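Long-range contacts in SOXX (Paracoccus pantotrophus, PDB 2C1D), which probably transfers electrons through its covalently bound heme c, as the SoxX subunit of the cytochrome complex SoxXA that initiates chemotrophic sulfur oxidation: residues A4-V9 with Y95-F100; P61-A66 with A130-L135; Q74-V79 with Q124-V129. All coordinates share one frame; numbering follows the deposited sequence.

Interaction 1. Residues A4-V9 with Y95-F100; sequences APKEVV and YKVDGF
Tyr95 holds its CG anti to the backbone N (chi1 -156°), and its ring lies against Pro5; Asp98 has its CG between the backbone N and the carbonyl carbon (chi1 70°), and its carboxylate reaches Lys6. The contact joins two loop regions of a c-type cytochrome: one near the N-terminus, carrying a short 3-10 turn at residues 5-7, and the loop that follows the heme-ligand residue Met91. Pro5 presses CG onto one ring face of Tyr95, a CH-pi contact in which CG sits 3.7 Å from the ring centroid and 12° off the normal. At the ring's edge, near its plane, Val8 CG2 meets Tyr95 CE2 at 3.8 Å, so that Pro5 takes a face of the ring and Val8, just after the turn, its rim. The phenol hydroxyl is hydrogen-bonded to the carbonyl of Thr3, just before the turn. An alanine in place of Tyr95 would probably leave Pro5 CG and Val8 CG2 without their ring and the Thr3 carbonyl without its hydroxyl partner. Val97 adds an apolar neighbour, its CG1 3.6 Å from Pro5 CG. One water ties the backbones, donating to Pro5 O at 2.9 Å and to Tyr95 O. At the exposed end, the bent chain of Lys6 crosses Asp98 at about a right angle, and Lys6 NZ forms a salt bridge of 2.9 Å with Asp98 OD2 on its syn lone pair.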
loop_
_atom_site.group_PDB
_atom_site.type_symbol
_atom_site.label_atom_id
_atom_site.label_comp_id
_atom_site.label_asym_id
_atom_site.label_seq_id
_atom_site.Cartn_x
_atom_site.Cartn_y
_atom_site.Cartn_z
ATOM N N ALA B 4 -27.142 -1.570 20.009
ATOM C CA ALA B 4 -26.168 -0.684 19.421
ATOM C C ALA B 4 -24.776 -1.295 19.555
ATOM O O ALA B 4 -24.558 -2.162 20.419
ATOM C CB ALA B 4 -26.234 0.634 20.109
ATOM N N PRO B 5 -23.840 -0.905 18.682
ATOM C CA PRO B 5 -22.479 -1.462 18.730
ATOM C C PRO B 5 -21.849 -1.506 20.133
ATOM O O PRO B 5 -21.366 -2.558 20.512
ATOM C CB PRO B 5 -21.704 -0.534 17.787
ATOM C CG PRO B 5 -22.725 -0.201 16.735
ATOM C CD PRO B 5 -23.992 0.037 17.549
ATOM N N LYS B 6 -21.912 -0.424 20.898
ATOM C CA LYS B 6 -21.256 -0.376 22.212
ATOM C C LYS B 6 -22.006 -1.167 23.296
ATOM O O LYS B 6 -21.445 -1.428 24.359
ATOM C CB LYS B 6 -21.073 1.055 22.713
ATOM C CG LYS B 6 -20.570 2.082 21.691
ATOM C CD LYS B 6 -19.131 2.469 21.888
ATOM C CE LYS B 6 -18.947 3.440 23.028
ATOM N NZ LYS B 6 -17.615 3.189 23.659
ATOM N N GLU B 7 -23.263 -1.528 23.033
ATOM C CA GLU B 7 -24.081 -2.305 23.974
ATOM C C GLU B 7 -23.994 -3.814 23.768
ATOM O O GLU B 7 -24.523 -4.571 24.577
ATOM C CB GLU B 7 -25.562 -1.902 23.859
ATOM C CG GLU B 7 -25.832 -0.415 23.997
ATOM C CD GLU B 7 -27.258 -0.024 23.618
ATOM O OE1 GLU B 7 -27.664 1.088 24.021
ATOM O OE2 GLU B 7 -27.975 -0.807 22.914
ATOM N N VAL B 8 -23.361 -4.264 22.684
ATOM C CA VAL B 8 -23.241 -5.695 22.412
ATOM C C VAL B 8 -22.449 -6.385 23.530
ATOM O O VAL B 8 -21.460 -5.841 24.029
ATOM C CB VAL B 8 -22.590 -5.974 21.024
ATOM C CG1 VAL B 8 -22.375 -7.462 20.797
ATOM C CG2 VAL B 8 -23.460 -5.407 19.895
ATOM N N VAL B 9 -22.928 -7.571 23.923
ATOM C CA VAL B 9 -22.324 -8.396 24.968
ATOM C C VAL B 9 -21.722 -9.636 24.333
ATOM O O VAL B 9 -22.433 -10.510 23.814
ATOM C CB VAL B 9 -23.349 -8.838 26.055
ATOM C CG1 VAL B 9 -22.637 -9.620 27.188
ATOM C CG2 VAL B 9 -24.092 -7.642 26.619
ATOM N N TYR B 95 -19.221 -4.310 13.166
ATOM C CA TYR B 95 -20.181 -3.621 14.036
ATOM C C TYR B 95 -19.446 -2.897 15.166
ATOM O O TYR B 95 -19.677 -3.146 16.349
ATOM C CB TYR B 95 -21.217 -4.628 14.575
ATOM C CG TYR B 95 -22.537 -4.018 14.977
ATOM C CD1 TYR B 95 -23.336 -3.346 14.048
ATOM C CD2 TYR B 95 -23.009 -4.124 16.288
ATOM C CE1 TYR B 95 -24.571 -2.780 14.416
ATOM C CE2 TYR B 95 -24.252 -3.588 16.650
ATOM C CZ TYR B 95 -25.027 -2.929 15.706
ATOM O OH TYR B 95 -26.234 -2.386 16.068
ATOM N N LYS B 96 -18.544 -1.999 14.774
ATOM C CA LYS B 96 -17.653 -1.301 15.687
ATOM C C LYS B 96 -17.571 0.140 15.262
ATOM O O LYS B 96 -17.488 0.448 14.071
ATOM C CB LYS B 96 -16.247 -1.906 15.671
ATOM C CG LYS B 96 -15.301 -1.325 16.708
ATOM C CD LYS B 96 -13.973 -2.096 16.726
ATOM C CE LYS B 96 -12.934 -1.477 17.663
ATOM N NZ LYS B 96 -11.764 -2.401 17.817
ATOM N N VAL B 97 -17.614 1.038 16.231
ATOM C CA VAL B 97 -17.786 2.445 15.914
ATOM C C VAL B 97 -16.734 3.363 16.499
ATOM O O VAL B 97 -16.667 4.530 16.137
ATOM C CB VAL B 97 -19.184 2.937 16.350
ATOM C CG1 VAL B 97 -20.267 2.215 15.574
ATOM C CG2 VAL B 97 -19.371 2.773 17.861
ATOM N N ASP B 98 -15.886 2.853 17.378
ATOM C CA ASP B 98 -14.862 3.708 17.973
ATOM C C ASP B 98 -13.660 2.902 18.449
ATOM O O ASP B 98 -13.639 1.674 18.335
ATOM C CB ASP B 98 -15.473 4.574 19.094
ATOM C CG ASP B 98 -15.869 3.771 20.349
ATOM O OD1 ASP B 98 -15.839 2.522 20.351
ATOM O OD2 ASP B 98 -16.232 4.327 21.403
ATOM N N GLY B 99 -12.661 3.590 18.988
ATOM C CA GLY B 99 -11.423 2.968 19.443
ATOM C C GLY B 99 -10.406 2.810 18.312
ATOM O O GLY B 99 -9.540 1.927 18.355
ATOM N N PHE B 100 -10.515 3.660 17.296
ATOM C CA PHE B 100 -9.632 3.562 16.123
ATOM C C PHE B 100 -8.502 4.566 16.182
ATOM O O PHE B 100 -8.556 5.578 16.912
ATOM C CB PHE B 100 -10.431 3.789 14.832
ATOM C CG PHE B 100 -11.588 2.876 14.689
ATOM C CD1 PHE B 100 -12.881 3.379 14.536
ATOM C CD2 PHE B 100 -11.402 1.508 14.699
ATOM C CE1 PHE B 100 -13.962 2.530 14.412
ATOM C CE2 PHE B 100 -12.473 0.648 14.574
ATOM C CZ PHE B 100 -13.761 1.150 14.452
HETATM O O HOH W 1 -19.981 -4.395 18.816
#

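Interaction 2. Residues P61-A66 with A130-L135; sequences PPLDGA and AFLVTL. With HEC (heme c), chain O.
Leu63 to Ala66 form a type II beta turn that brings Gly65 close to Leu135, their CA atoms 5.0 Å apart, near the C-terminal end of the chain, beyond the last helix of the cytochrome c fold. Gly65, with phi 85° and psi 0°, stands at the N-cap position of helix 66-69, and its CA lies 3.2 Å from Leu135 O. The turn is closed by its own backbone bond from Ala66 N to Leu63 O. Leu135 points into the turn, and its CD1 branch rests against the backbone carbonyl, 3.5 Å from Leu63 O, while also meeting Leu63 CB. Further in, Leu63 CD1 faces Leu132 CD2 at 4.2 Å. The other branch of each of these two leucines serves the heme c pocket, Leu132 CD1 approaching the methyl CMB. Leu63 also touches the axial ligand His45, and Met33 of helix 26-33 packs on both leucines. The carboxylate oxygens of Asp64 accept hydrogen bonds from the amides of Gly48 and Ala49, tying the turn to that loop. Leu63 has CG anti to its carbonyl carbon (chi1 -75°), and from CG its CD2 branch lies 3.6 Å from the heme meso carbon CHB.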
loop_
_atom_site.group_PDB
_atom_site.type_symbol
_atom_site.label_atom_id
_atom_site.label_comp_id
_atom_site.label_asym_id
_atom_site.label_seq_id
_atom_site.Cartn_x
_atom_site.Cartn_y
_atom_site.Cartn_z
ATOM N N PRO B 61 -9.191 -19.135 5.190
ATOM C CA PRO B 61 -9.880 -20.321 4.664
ATOM C C PRO B 61 -11.313 -20.048 4.156
ATOM O O PRO B 61 -11.972 -19.082 4.596
ATOM C CB PRO B 61 -9.897 -21.278 5.874
ATOM C CG PRO B 61 -8.700 -20.880 6.682
ATOM C CD PRO B 61 -8.700 -19.349 6.565
ATOM N N PRO B 62 -11.786 -20.866 3.227
ATOM C CA PRO B 62 -13.141 -20.714 2.703
ATOM C C PRO B 62 -14.193 -20.729 3.801
ATOM O O PRO B 62 -13.957 -21.278 4.884
ATOM C CB PRO B 62 -13.299 -21.929 1.771
ATOM C CG PRO B 62 -11.923 -22.264 1.373
ATOM C CD PRO B 62 -11.079 -21.990 2.577
ATOM N N LEU B 63 -15.330 -20.117 3.508
ATOM C CA LEU B 63 -16.423 -20.005 4.460
ATOM C C LEU B 63 -17.324 -21.236 4.424
ATOM O O LEU B 63 -18.179 -21.404 5.289
ATOM C CB LEU B 63 -17.245 -18.741 4.170
ATOM C CG LEU B 63 -16.555 -17.460 4.615
ATOM C CD1 LEU B 63 -17.457 -16.243 4.332
ATOM C CD2 LEU B 63 -16.201 -17.580 6.093
ATOM N N ASP B 64 -17.138 -22.097 3.437
ATOM C CA ASP B 64 -17.965 -23.292 3.359
ATOM C C ASP B 64 -17.745 -24.083 4.635
ATOM O O ASP B 64 -16.618 -24.182 5.143
ATOM C CB ASP B 64 -17.641 -24.094 2.121
ATOM C CG ASP B 64 -17.657 -23.243 0.884
ATOM O OD1 ASP B 64 -16.624 -22.580 0.627
ATOM O OD2 ASP B 64 -18.667 -23.145 0.146
ATOM N N GLY B 65 -18.849 -24.561 5.200
ATOM C CA GLY B 65 -18.802 -25.343 6.424
ATOM C C GLY B 65 -18.791 -24.523 7.704
ATOM O O GLY B 65 -18.768 -25.098 8.781
ATOM N N ALA B 66 -18.817 -23.193 7.637
ATOM C CA ALA B 66 -18.818 -22.418 8.890
ATOM C C ALA B 66 -20.125 -22.646 9.676
ATOM O O ALA B 66 -20.159 -22.480 10.884
ATOM C CB ALA B 66 -18.573 -20.894 8.637
ATOM N N ALA B 130 -27.477 -15.450 9.019
ATOM C CA ALA B 130 -28.485 -16.398 8.575
ATOM C C ALA B 130 -27.982 -17.187 7.373
ATOM O O ALA B 130 -28.300 -18.372 7.213
ATOM C CB ALA B 130 -29.772 -15.694 8.231
ATOM N N PHE B 131 -27.184 -16.541 6.528
ATOM C CA PHE B 131 -26.586 -17.262 5.424
ATOM C C PHE B 131 -25.478 -18.189 5.922
ATOM O O PHE B 131 -25.404 -19.321 5.482
ATOM C CB PHE B 131 -26.058 -16.347 4.328
ATOM C CG PHE B 131 -25.439 -17.097 3.209
ATOM C CD1 PHE B 131 -26.238 -17.793 2.314
ATOM C CD2 PHE B 131 -24.053 -17.176 3.088
ATOM C CE1 PHE B 131 -25.672 -18.533 1.297
ATOM C CE2 PHE B 131 -23.478 -17.901 2.064
ATOM C CZ PHE B 131 -24.283 -18.575 1.163
ATOM N N LEU B 132 -24.644 -17.712 6.841
ATOM C CA LEU B 132 -23.536 -18.499 7.345
ATOM C C LEU B 132 -24.028 -19.790 8.012
ATOM O O LEU B 132 -23.368 -20.819 7.944
ATOM C CB LEU B 132 -22.696 -17.691 8.323
ATOM C CG LEU B 132 -21.889 -16.530 7.720
ATOM C CD1 LEU B 132 -21.410 -15.629 8.811
ATOM C CD2 LEU B 132 -20.714 -17.010 6.891
ATOM N N VAL B 133 -25.191 -19.727 8.655
ATOM C CA VAL B 133 -25.763 -20.904 9.298
ATOM C C VAL B 133 -26.090 -22.000 8.267
ATOM O O VAL B 133 -26.023 -23.170 8.600
ATOM C CB VAL B 133 -27.003 -20.511 10.187
ATOM C CG1 VAL B 133 -27.830 -21.720 10.582
ATOM C CG2 VAL B 133 -26.538 -19.773 11.433
ATOM N N THR B 134 -26.414 -21.628 7.024
ATOM C CA THR B 134 -26.766 -22.615 6.003
ATOM C C THR B 134 -25.570 -23.340 5.411
ATOM O O THR B 134 -25.754 -24.301 4.675
ATOM C CB THR B 134 -27.610 -22.036 4.811
ATOM O OG1 THR B 134 -26.840 -21.114 4.016
ATOM C CG2 THR B 134 -28.806 -21.248 5.300
ATOM N N LEU B 135 -24.365 -22.848 5.676
ATOM C CA LEU B 135 -23.163 -23.382 5.041
ATOM C C LEU B 135 -22.724 -24.616 5.803
ATOM O O LEU B 135 -21.851 -24.558 6.667
ATOM C CB LEU B 135 -22.049 -22.326 4.999
ATOM C CG LEU B 135 -22.284 -21.139 4.069
ATOM C CD1 LEU B 135 -21.218 -20.059 4.283
ATOM C CD2 LEU B 135 -22.312 -21.595 2.608
HETATM FE FE HEC O . -13.524 -13.393 8.007
HETATM C CHA HEC O . -12.323 -15.774 10.135
HETATM C CHB HEC O . -16.638 -14.696 8.245
HETATM C CHC HEC O . -14.710 -10.842 6.122
HETATM C CHD HEC O . -10.301 -12.274 7.402
HETATM N NA HEC O . -14.337 -14.940 9.033
HETATM C C1A HEC O . -13.653 -15.828 9.809
HETATM C C2A HEC O . -14.589 -16.840 10.245
HETATM C C3A HEC O . -15.798 -16.551 9.720
HETATM C C4A HEC O . -15.645 -15.330 8.949
HETATM C CMA HEC O . -17.140 -17.292 9.855
HETATM C CAA HEC O . -14.190 -17.998 11.160
HETATM C CBA HEC O . -13.262 -18.979 10.457
HETATM C CGA HEC O . -14.150 -19.897 9.707
HETATM O O1A HEC O . -14.873 -20.654 10.389
HETATM O O2A HEC O . -14.156 -19.878 8.454
HETATM N NB HEC O . -15.300 -12.890 7.299
HETATM C C1B HEC O . -16.495 -13.519 7.575
HETATM C C2B HEC O . -17.586 -12.714 7.053
HETATM C C3B HEC O . -17.056 -11.648 6.447
HETATM C C4B HEC O . -15.616 -11.740 6.611
HETATM C CMB HEC O . -19.068 -13.110 7.121
HETATM C CAB HEC O . -17.851 -10.507 5.747
HETATM C CBB HEC O . -18.792 -9.964 6.595
HETATM N NC HEC O . -12.659 -11.820 6.919
HETATM C C1C HEC O . -13.352 -10.890 6.228
HETATM C C2C HEC O . -12.385 -10.023 5.557
HETATM C C3C HEC O . -11.165 -10.325 6.028
HETATM C C4C HEC O . -11.319 -11.544 6.817
HETATM C CMC HEC O . -12.755 -8.732 4.809
HETATM C CAC HEC O . -9.773 -9.685 5.674
HETATM C CBC HEC O . -9.578 -8.367 5.828
HETATM N ND HEC O . -11.599 -13.920 8.684
HETATM C C1D HEC O . -10.406 -13.342 8.273
HETATM C C2D HEC O . -9.310 -14.035 8.912
HETATM C C3D HEC O . -9.957 -15.133 9.766
HETATM C C4D HEC O . -11.369 -14.984 9.546
HETATM C CMD HEC O . -7.789 -13.751 8.774
HETATM C CAD HEC O . -9.278 -16.209 10.662
HETATM C CBD HEC O . -9.162 -15.645 12.077
HETATM C CGD HEC O . -7.734 -15.665 12.584
HETATM O O1D HEC O . -7.075 -14.571 12.618
HETATM O O2D HEC O . -7.286 -16.796 12.943
#

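Interaction 3. Residues Q74-V79 with Q124-V129; sequences QLRGIV and QIEDVV. With HEC (heme c), chain O.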
loop_
_atom_site.group_PDB
_atom_site.type_symbol
_atom_site.label_atom_id
_atom_site.label_comp_id
_atom_site.label_asym_id
_atom_site.label_seq_id
_atom_site.Cartn_x
_atom_site.Cartn_y
_atom_site.Cartn_z
ATOM N N GLN B 74 -22.092 -17.759 17.987
ATOM C CA GLN B 74 -20.682 -17.568 17.670
ATOM C C GLN B 74 -20.523 -16.783 16.360
ATOM O O GLN B 74 -19.689 -15.902 16.274
ATOM C CB GLN B 74 -19.980 -18.913 17.607
ATOM C CG GLN B 74 -19.832 -19.491 19.003
ATOM C CD GLN B 74 -19.351 -20.931 19.045
ATOM O OE1 GLN B 74 -19.655 -21.747 18.164
ATOM N NE2 GLN B 74 -18.612 -21.247 20.095
ATOM N N LEU B 75 -21.326 -17.133 15.357
ATOM C CA LEU B 75 -21.219 -16.522 14.043
ATOM C C LEU B 75 -21.566 -15.043 14.164
ATOM O O LEU B 75 -20.892 -14.218 13.585
ATOM C CB LEU B 75 -22.102 -17.240 13.024
ATOM C CG LEU B 75 -21.699 -18.676 12.648
ATOM C CD1 LEU B 75 -22.803 -19.367 11.881
ATOM C CD2 LEU B 75 -20.405 -18.700 11.838
ATOM N N ARG B 76 -22.572 -14.703 14.975
ATOM C CA ARG B 76 -22.961 -13.295 15.163
ATOM C C ARG B 76 -21.813 -12.490 15.732
ATOM O O ARG B 76 -21.479 -11.406 15.242
ATOM C CB ARG B 76 -24.201 -13.206 16.069
ATOM C CG ARG B 76 -24.647 -11.808 16.489
ATOM C CD ARG B 76 -25.924 -11.835 17.347
ATOM N NE ARG B 76 -27.020 -12.426 16.591
ATOM C CZ ARG B 76 -27.621 -13.590 16.849
ATOM N NH1 ARG B 76 -27.269 -14.376 17.866
ATOM N NH2 ARG B 76 -28.595 -13.979 16.055
ATOM N N GLY B 77 -21.184 -13.040 16.766
ATOM C CA GLY B 77 -20.062 -12.385 17.394
ATOM C C GLY B 77 -18.854 -12.241 16.473
ATOM O O GLY B 77 -18.169 -11.250 16.558
ATOM N N ILE B 78 -18.616 -13.216 15.595
ATOM C CA ILE B 78 -17.492 -13.170 14.635
ATOM C C ILE B 78 -17.746 -12.095 13.564
ATOM O O ILE B 78 -16.868 -11.296 13.241
ATOM C CB ILE B 78 -17.289 -14.569 13.985
ATOM C CG1 ILE B 78 -16.609 -15.508 14.991
ATOM C CG2 ILE B 78 -16.449 -14.489 12.718
ATOM C CD1 ILE B 78 -16.594 -16.980 14.601
ATOM N N VAL B 79 -18.958 -12.056 13.035
ATOM C CA VAL B 79 -19.326 -11.012 12.059
ATOM C C VAL B 79 -19.291 -9.609 12.664
ATOM O O VAL B 79 -18.695 -8.695 12.077
ATOM C CB VAL B 79 -20.670 -11.321 11.373
ATOM C CG1 VAL B 79 -21.015 -10.280 10.322
ATOM C CG2 VAL B 79 -20.599 -12.686 10.682
ATOM N N GLN B 124 -28.108 -6.101 8.712
ATOM C CA GLN B 124 -27.147 -6.655 7.743
ATOM C C GLN B 124 -26.331 -7.783 8.387
ATOM O O GLN B 124 -26.144 -8.839 7.775
ATOM C CB GLN B 124 -26.222 -5.557 7.205
ATOM C CG GLN B 124 -26.962 -4.716 6.137
ATOM C CD GLN B 124 -26.223 -3.481 5.719
ATOM O OE1 GLN B 124 -25.381 -3.000 6.435
ATOM N NE2 GLN B 124 -26.563 -2.955 4.558
ATOM N N ILE B 125 -25.907 -7.567 9.630
ATOM C CA ILE B 125 -25.187 -8.603 10.374
ATOM C C ILE B 125 -26.072 -9.843 10.505
ATOM O O ILE B 125 -25.612 -10.953 10.269
ATOM C CB ILE B 125 -24.742 -8.131 11.801
ATOM C CG1 ILE B 125 -23.877 -6.873 11.778
ATOM C CG2 ILE B 125 -24.029 -9.290 12.568
ATOM C CD1 ILE B 125 -22.510 -7.031 11.366
ATOM N N GLU B 126 -27.337 -9.659 10.884
ATOM C CA GLU B 126 -28.253 -10.782 11.076
ATOM C C GLU B 126 -28.474 -11.543 9.773
ATOM O O GLU B 126 -28.580 -12.782 9.774
ATOM C CB GLU B 126 -29.599 -10.301 11.648
ATOM C CG GLU B 126 -29.502 -9.776 13.081
ATOM C CD GLU B 126 -29.023 -10.801 14.089
ATOM O OE1 GLU B 126 -29.396 -11.981 13.954
ATOM O OE2 GLU B 126 -28.268 -10.432 15.015
ATOM N N ASP B 127 -28.532 -10.795 8.665
ATOM C CA ASP B 127 -28.697 -11.338 7.334
ATOM C C ASP B 127 -27.481 -12.187 6.908
ATOM O O ASP B 127 -27.643 -13.261 6.287
ATOM C CB ASP B 127 -28.927 -10.203 6.315
ATOM C CG ASP B 127 -30.299 -9.517 6.458
ATOM O OD1 ASP B 127 -31.193 -9.994 7.190
ATOM O OD2 ASP B 127 -30.588 -8.468 5.832
ATOM N N VAL B 128 -26.281 -11.723 7.255
ATOM C CA VAL B 128 -25.052 -12.434 6.934
ATOM C C VAL B 128 -25.017 -13.724 7.776
ATOM O O VAL B 128 -24.795 -14.792 7.251
ATOM C CB VAL B 128 -23.824 -11.570 7.193
ATOM C CG1 VAL B 128 -22.531 -12.420 7.185
ATOM C CG2 VAL B 128 -23.749 -10.446 6.132
ATOM N N VAL B 129 -25.292 -13.603 9.070
ATOM C CA VAL B 129 -25.340 -14.752 9.979
ATOM C C VAL B 129 -26.293 -15.843 9.483
ATOM O O VAL B 129 -25.941 -17.023 9.513
ATOM C CB VAL B 129 -25.717 -14.328 11.408
ATOM C CG1 VAL B 129 -26.039 -15.533 12.285
ATOM C CG2 VAL B 129 -24.607 -13.539 12.039
HETATM FE FE HEC O . -13.524 -13.393 8.007
HETATM C CHA HEC O . -12.323 -15.774 10.135
HETATM C CHB HEC O . -16.638 -14.696 8.245
HETATM C CHC HEC O . -14.710 -10.842 6.122
HETATM C CHD HEC O . -10.301 -12.274 7.402
HETATM N NA HEC O . -14.337 -14.940 9.033
HETATM C C1A HEC O . -13.653 -15.828 9.809
HETATM C C2A HEC O . -14.589 -16.840 10.245
HETATM C C3A HEC O . -15.798 -16.551 9.720
HETATM C C4A HEC O . -15.645 -15.330 8.949
HETATM C CMA HEC O . -17.140 -17.292 9.855
HETATM C CAA HEC O . -14.190 -17.998 11.160
HETATM C CBA HEC O . -13.262 -18.979 10.457
HETATM C CGA HEC O . -14.150 -19.897 9.707
HETATM O O1A HEC O . -14.873 -20.654 10.389
HETATM O O2A HEC O . -14.156 -19.878 8.454
HETATM N NB HEC O . -15.300 -12.890 7.299
HETATM C C1B HEC O . -16.495 -13.519 7.575
HETATM C C2B HEC O . -17.586 -12.714 7.053
HETATM C C3B HEC O . -17.056 -11.648 6.447
HETATM C C4B HEC O . -15.616 -11.740 6.611
HETATM C CMB HEC O . -19.068 -13.110 7.121
HETATM C CAB HEC O . -17.851 -10.507 5.747
HETATM C CBB HEC O . -18.792 -9.964 6.595
HETATM N NC HEC O . -12.659 -11.820 6.919
HETATM C C1C HEC O . -13.352 -10.890 6.228
HETATM C C2C HEC O . -12.385 -10.023 5.557
HETATM C C3C HEC O . -11.165 -10.325 6.028
HETATM C C4C HEC O . -11.319 -11.544 6.817
HETATM C CMC HEC O . -12.755 -8.732 4.809
HETATM C CAC HEC O . -9.773 -9.685 5.674
HETATM C CBC HEC O . -9.578 -8.367 5.828
HETATM N ND HEC O . -11.599 -13.920 8.684
HETATM C C1D HEC O . -10.406 -13.342 8.273
HETATM C C2D HEC O . -9.310 -14.035 8.912
HETATM C C3D HEC O . -9.957 -15.133 9.766
HETATM C C4D HEC O . -11.369 -14.984 9.546
HETATM C CMD HEC O . -7.789 -13.751 8.774
HETATM C CAD HEC O . -9.278 -16.209 10.662
HETATM C CBD HEC O . -9.162 -15.645 12.077
HETATM C CGD HEC O . -7.734 -15.665 12.584
HETATM O O1D HEC O . -7.075 -14.571 12.618
HETATM O O2D HEC O . -7.286 -16.796 12.943
#
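The heme c pocket is walled in part by two crossing helices, 72-81 and 122-133, whose segments 74-79 and 124-129 meet in the core of the chain. Their axes approach to 9.4 Å, and their directions differ by 129°. Val79 is central to the apolar side of the contact. Its CG1, anti to the backbone N (chi1 -177°), meets Ile125 CD1 at 3.7 Å as the two side chains slide past each other in opposite directions. The other branch, Val79 CG2, turns to Val128 CG1 at 4.0 Å and also lies near the heme methyl CMB. Val128 CG1 comes closer, 3.5 Å from the heme methyl CMB, so both helices touch the same substituent; Ile78 CG2 packs on the neighbouring pyrrole at C3A. Val129 lays CG2 against the opposite backbone, 3.5 Å from Arg76 CA.

At the polar flank, Arg76 grips Glu126 side-on through two nitrogens, one to each oxygen. Arg76 NE donates to Glu126 OE2 at 2.8 Å, the oxygen lying 17° out of the guanidinium plane, whereas Arg76 NH2 to Glu126 OE1, 3.0 Å, is straighter and almost in plane. Both oxygens use their syn lone pairs, and the two flat groups lie nearly coplanar. This salt bridge is buried: Arg76 NH2 also pairs with Glu72, NH1 donates to Val15 O, and Glu126 OE2 accepts from Leu19 N, fixing the rotation of both groups and probably favouring their charged forms. Helix 122-133 also packs on helix 26-33, and this assembly of crossing helices around a covalently held heme is typical of the cytochrome c fold.

Interactions 2 and 3 are buried and share helix 122-133: the first uses its C-terminal end, the second its middle, and both border the heme. They merge where Leu132 CD1 packs on Val79 CG2. Interaction 1 lies toward the surface, on the opposite side of the chain's centre from interaction 2, joining two loops, one with a short 3-10 turn; it reaches interaction 3 where Tyr95 CB packs on Ile125 CD1. The chemistry follows the position. Interaction 2 is almost wholly apolar between its segments, interaction 3 adds a buried two-bond salt bridge to its aliphatic core, and interaction 1 combines proline-on-ring packing with a bridging water and an outlying single-bond ion pair.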